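Local structure of tryptophan synthase alpha chain (Campylobacter jejuni, 3THA) at residues 97-106 / 132-140. The protein probably cleaves indoleglycerol phosphate to indole and glyceraldehyde 3-phosphate, as the alpha subunit of tryptophan synthase in the last step of tryptophan biosynthesis. Sequence-based numbering, arbitrary orientation.
Sequences YNLIFSYGLE and DLIKECERY
Leu105 and Glu106 meet Asp132, Leu133 and Glu136 where two neighbouring outer helices of the TIM barrel, 105-114 and 131-140, lie side by side; between them the chain runs through barrel strand 117-121. Short helix 97-103 precedes the first of these helices; Gly104, with positive phi, follows its end and takes the N-cap position of the next. The apolar half of the contact centres on Leu133. With CG anti to the backbone N (chi1 -179°), its forked end is carried to helix 97-103, where CD2 meets the edge of the Tyr97 ring, 4.1 Å from CE1, and CD1 faces Ile100 CG2 at 4.3 Å. Tyr97 and Leu133 run past each other in opposite directions, and a water accepts from Leu133 N at 3.0 Å while making a weak bond to Tyr97 OH. Leu105 crosses Asp132 nearly at right angles, its CD2 methyl 3.6 Å from Asp132 CB. The extended Glu106 chain carries its carboxylate to that of Glu136, the two planes 89° apart, with OE2 only 3.2 Å from Glu136 OE1. Arg139 probably offsets this like-charge approach: its NH1 donates to Glu136 OE1 (3.0 Å) on the syn side, the oxygen close to the guanidinium plane, as part of a salt bridge. Its bridge from NH1 to Glu106 OE2 is long, 3.8 Å, and by charge alone, since that oxygen lies well out of the plane. Tyr140, whose side chain also touches Val109 and Lys110, gives Arg139 CG one face and points its hydroxyl at Glu106, donating a weak hydrogen bond from OH to OE2 at 3.4 Å.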
loop_
_atom_site.group_PDB
_atom_site.type_symbol
_atom_site.label_atom_id
_atom_site.label_comp_id
_atom_site.label_asym_id
_atom_site.label_seq_id
_atom_site.Cartn_x
_atom_site.Cartn_y
_atom_site.Cartn_z
ATOM N N TYR B 97 5.302 4.984 7.542
ATOM C CA TYR B 97 5.619 5.993 8.532
ATOM C C TYR B 97 4.897 5.785 9.860
ATOM O O TYR B 97 5.420 6.171 10.912
ATOM C CB TYR B 97 5.321 7.386 7.980
ATOM C CG TYR B 97 5.949 8.513 8.782
ATOM C CD1 TYR B 97 7.280 8.870 8.599
ATOM C CD2 TYR B 97 5.200 9.242 9.700
ATOM C CE1 TYR B 97 7.858 9.910 9.321
ATOM C CE2 TYR B 97 5.756 10.288 10.407
ATOM C CZ TYR B 97 7.094 10.609 10.225
ATOM O OH TYR B 97 7.655 11.652 10.938
ATOM N N ASN B 98 3.715 5.169 9.818
ATOM C CA ASN B 98 2.938 4.947 11.016
ATOM C C ASN B 98 3.707 4.109 12.038
ATOM O O ASN B 98 3.552 4.301 13.237
ATOM C CB ASN B 98 1.576 4.329 10.708
ATOM C CG ASN B 98 1.665 2.962 9.975
ATOM O OD1 ASN B 98 2.628 2.193 10.103
ATOM N ND2 ASN B 98 0.643 2.669 9.209
ATOM N N LEU B 99 4.517 3.169 11.567
ATOM C CA LEU B 99 5.311 2.364 12.442
ATOM C C LEU B 99 6.341 3.266 13.151
ATOM O O LEU B 99 6.599 3.125 14.365
ATOM C CB LEU B 99 6.016 1.286 11.632
ATOM C CG LEU B 99 6.603 0.146 12.468
ATOM C CD1 LEU B 99 6.795 -1.079 11.627
ATOM C CD2 LEU B 99 7.898 0.513 13.060
ATOM N N ILE B 100 6.930 4.182 12.381
ATOM C CA ILE B 100 8.023 5.029 12.843
ATOM C C ILE B 100 7.480 6.036 13.843
ATOM O O ILE B 100 7.921 6.070 14.991
ATOM C CB ILE B 100 8.775 5.692 11.652
ATOM C CG1 ILE B 100 9.379 4.599 10.731
ATOM C CG2 ILE B 100 9.841 6.701 12.136
ATOM C CD1 ILE B 100 10.367 5.110 9.664
ATOM N N PHE B 101 6.503 6.823 13.417
ATOM C CA PHE B 101 5.755 7.691 14.311
ATOM C C PHE B 101 5.402 7.147 15.704
ATOM O O PHE B 101 5.568 7.842 16.707
ATOM C CB PHE B 101 4.474 8.128 13.624
ATOM C CG PHE B 101 3.765 9.235 14.326
ATOM C CD1 PHE B 101 2.838 8.952 15.339
ATOM C CD2 PHE B 101 4.022 10.560 13.976
ATOM C CE1 PHE B 101 2.183 9.982 16.010
ATOM C CE2 PHE B 101 3.366 11.609 14.611
ATOM C CZ PHE B 101 2.437 11.322 15.644
ATOM N N SER B 102 4.883 5.933 15.739
ATOM C CA SER B 102 4.494 5.219 16.965
ATOM C C SER B 102 5.667 4.902 17.901
ATOM O O SER B 102 5.561 5.014 19.129
ATOM C CB SER B 102 3.825 3.887 16.580
ATOM O OG SER B 102 4.067 2.882 17.562
ATOM N N TYR B 103 6.767 4.467 17.303
ATOM C CA TYR B 103 7.976 4.208 18.032
ATOM C C TYR B 103 8.639 5.460 18.583
ATOM O O TYR B 103 9.200 5.399 19.673
ATOM C CB TYR B 103 8.939 3.488 17.118
ATOM C CG TYR B 103 9.888 2.594 17.846
ATOM C CD1 TYR B 103 9.463 1.404 18.434
ATOM C CD2 TYR B 103 11.214 2.938 17.935
ATOM C CE1 TYR B 103 10.374 0.592 19.121
ATOM C CE2 TYR B 103 12.098 2.169 18.577
ATOM C CZ TYR B 103 11.698 0.994 19.161
ATOM O OH TYR B 103 12.690 0.293 19.774
ATOM N N GLY B 104 8.525 6.587 17.856
ATOM C CA GLY B 104 9.240 7.850 18.124
ATOM C C GLY B 104 10.340 7.978 17.096
ATOM O O GLY B 104 11.108 7.056 16.917
ATOM N N LEU B 105 10.419 9.098 16.399
ATOM C CA LEU B 105 11.294 9.227 15.232
ATOM C C LEU B 105 12.795 9.003 15.496
ATOM O O LEU B 105 13.478 8.192 14.810
ATOM C CB LEU B 105 11.105 10.579 14.608
ATOM C CG LEU B 105 10.349 10.779 13.304
ATOM C CD1 LEU B 105 8.907 10.204 13.315
ATOM C CD2 LEU B 105 10.342 12.292 13.075
ATOM N N GLU B 106 13.286 9.731 16.494
ATOM C CA GLU B 106 14.633 9.582 16.984
ATOM C C GLU B 106 14.906 8.159 17.494
ATOM O O GLU B 106 15.854 7.509 17.030
ATOM C CB GLU B 106 14.887 10.641 18.072
ATOM C CG GLU B 106 16.158 10.486 18.819
ATOM C CD GLU B 106 16.671 11.819 19.308
ATOM O OE1 GLU B 106 16.274 12.255 20.427
ATOM O OE2 GLU B 106 17.482 12.426 18.564
ATOM N N ASP B 132 11.176 16.025 9.234
ATOM C CA ASP B 132 11.581 15.598 10.562
ATOM C C ASP B 132 12.293 14.262 10.558
ATOM O O ASP B 132 13.215 14.070 11.354
ATOM C CB ASP B 132 10.384 15.531 11.491
ATOM C CG ASP B 132 9.903 16.892 11.891
ATOM O OD1 ASP B 132 10.739 17.676 12.406
ATOM O OD2 ASP B 132 8.704 17.186 11.690
ATOM N N LEU B 133 11.884 13.346 9.669
ATOM C CA LEU B 133 12.567 12.065 9.541
ATOM C C LEU B 133 13.949 12.280 8.951
ATOM O O LEU B 133 14.923 11.648 9.387
ATOM C CB LEU B 133 11.769 11.098 8.659
ATOM C CG LEU B 133 12.352 9.684 8.442
ATOM C CD1 LEU B 133 12.603 8.972 9.754
ATOM C CD2 LEU B 133 11.407 8.855 7.579
ATOM N N ILE B 134 14.022 13.160 7.943
ATOM C CA ILE B 134 15.279 13.459 7.284
ATOM C C ILE B 134 16.277 13.978 8.311
ATOM O O ILE B 134 17.471 13.635 8.272
ATOM C CB ILE B 134 15.076 14.514 6.192
ATOM C CG1 ILE B 134 14.403 13.880 4.971
ATOM C CG2 ILE B 134 16.404 15.225 5.836
ATOM C CD1 ILE B 134 14.043 14.913 3.841
ATOM N N LYS B 135 15.776 14.781 9.239
ATOM C CA LYS B 135 16.628 15.392 10.221
ATOM C C LYS B 135 17.277 14.299 11.046
ATOM O O LYS B 135 18.499 14.271 11.197
ATOM C CB LYS B 135 15.853 16.383 11.081
ATOM C CG LYS B 135 16.469 17.765 11.096
ATOM C CD LYS B 135 16.315 18.518 9.761
ATOM C CE LYS B 135 17.066 19.879 9.778
ATOM N NZ LYS B 135 17.127 20.500 8.412
ATOM N N GLU B 136 16.474 13.366 11.534
ATOM C CA GLU B 136 17.036 12.249 12.266
ATOM C C GLU B 136 17.921 11.372 11.397
ATOM O O GLU B 136 18.920 10.906 11.870
ATOM C CB GLU B 136 15.967 11.428 12.954
ATOM C CG GLU B 136 15.111 12.247 13.865
ATOM C CD GLU B 136 15.919 12.929 14.927
ATOM O OE1 GLU B 136 16.840 12.287 15.475
ATOM O OE2 GLU B 136 15.643 14.108 15.217
ATOM N N CYS B 137 17.580 11.143 10.134
ATOM C CA CYS B 137 18.480 10.331 9.305
ATOM C C CYS B 137 19.863 10.997 9.096
ATOM O O CYS B 137 20.872 10.332 9.297
ATOM C CB CYS B 137 17.868 9.903 7.976
ATOM S SG CYS B 137 16.380 8.843 8.084
ATOM N N GLU B 138 19.929 12.272 8.698
ATOM C CA GLU B 138 21.246 12.961 8.653
ATOM C C GLU B 138 21.977 12.716 9.970
ATOM O O GLU B 138 23.153 12.343 9.988
ATOM C CB GLU B 138 21.131 14.486 8.495
ATOM C CG GLU B 138 20.653 15.046 7.162
ATOM C CD GLU B 138 20.433 16.594 7.239
ATOM O OE1 GLU B 138 21.279 17.329 7.844
ATOM O OE2 GLU B 138 19.404 17.075 6.704
ATOM N N ARG B 139 21.259 12.926 11.073
ATOM C CA ARG B 139 21.839 12.852 12.423
ATOM C C ARG B 139 22.555 11.525 12.738
ATOM O O ARG B 139 23.552 11.535 13.451
ATOM C CB ARG B 139 20.771 13.163 13.494
ATOM C CG ARG B 139 21.235 12.917 14.941
ATOM C CD ARG B 139 20.184 13.261 16.002
ATOM N NE ARG B 139 20.216 14.693 16.279
ATOM C CZ ARG B 139 19.175 15.505 16.137
ATOM N NH1 ARG B 139 17.989 15.026 15.773
ATOM N NH2 ARG B 139 19.312 16.794 16.400
ATOM N N TYR B 140 22.038 10.400 12.236
ATOM C CA TYR B 140 22.624 9.081 12.527
ATOM C C TYR B 140 23.283 8.413 11.317
ATOM O O TYR B 140 23.645 7.234 11.369
ATOM C CB TYR B 140 21.568 8.155 13.137
ATOM C CG TYR B 140 21.098 8.600 14.501
ATOM C CD1 TYR B 140 19.893 9.292 14.646
ATOM C CD2 TYR B 140 21.865 8.343 15.650
ATOM C CE1 TYR B 140 19.439 9.710 15.907
ATOM C CE2 TYR B 140 21.438 8.767 16.920
ATOM C CZ TYR B 140 20.222 9.455 17.043
ATOM O OH TYR B 140 19.772 9.883 18.287
HETATM O O HOH W 1 9.066 13.683 8.745
#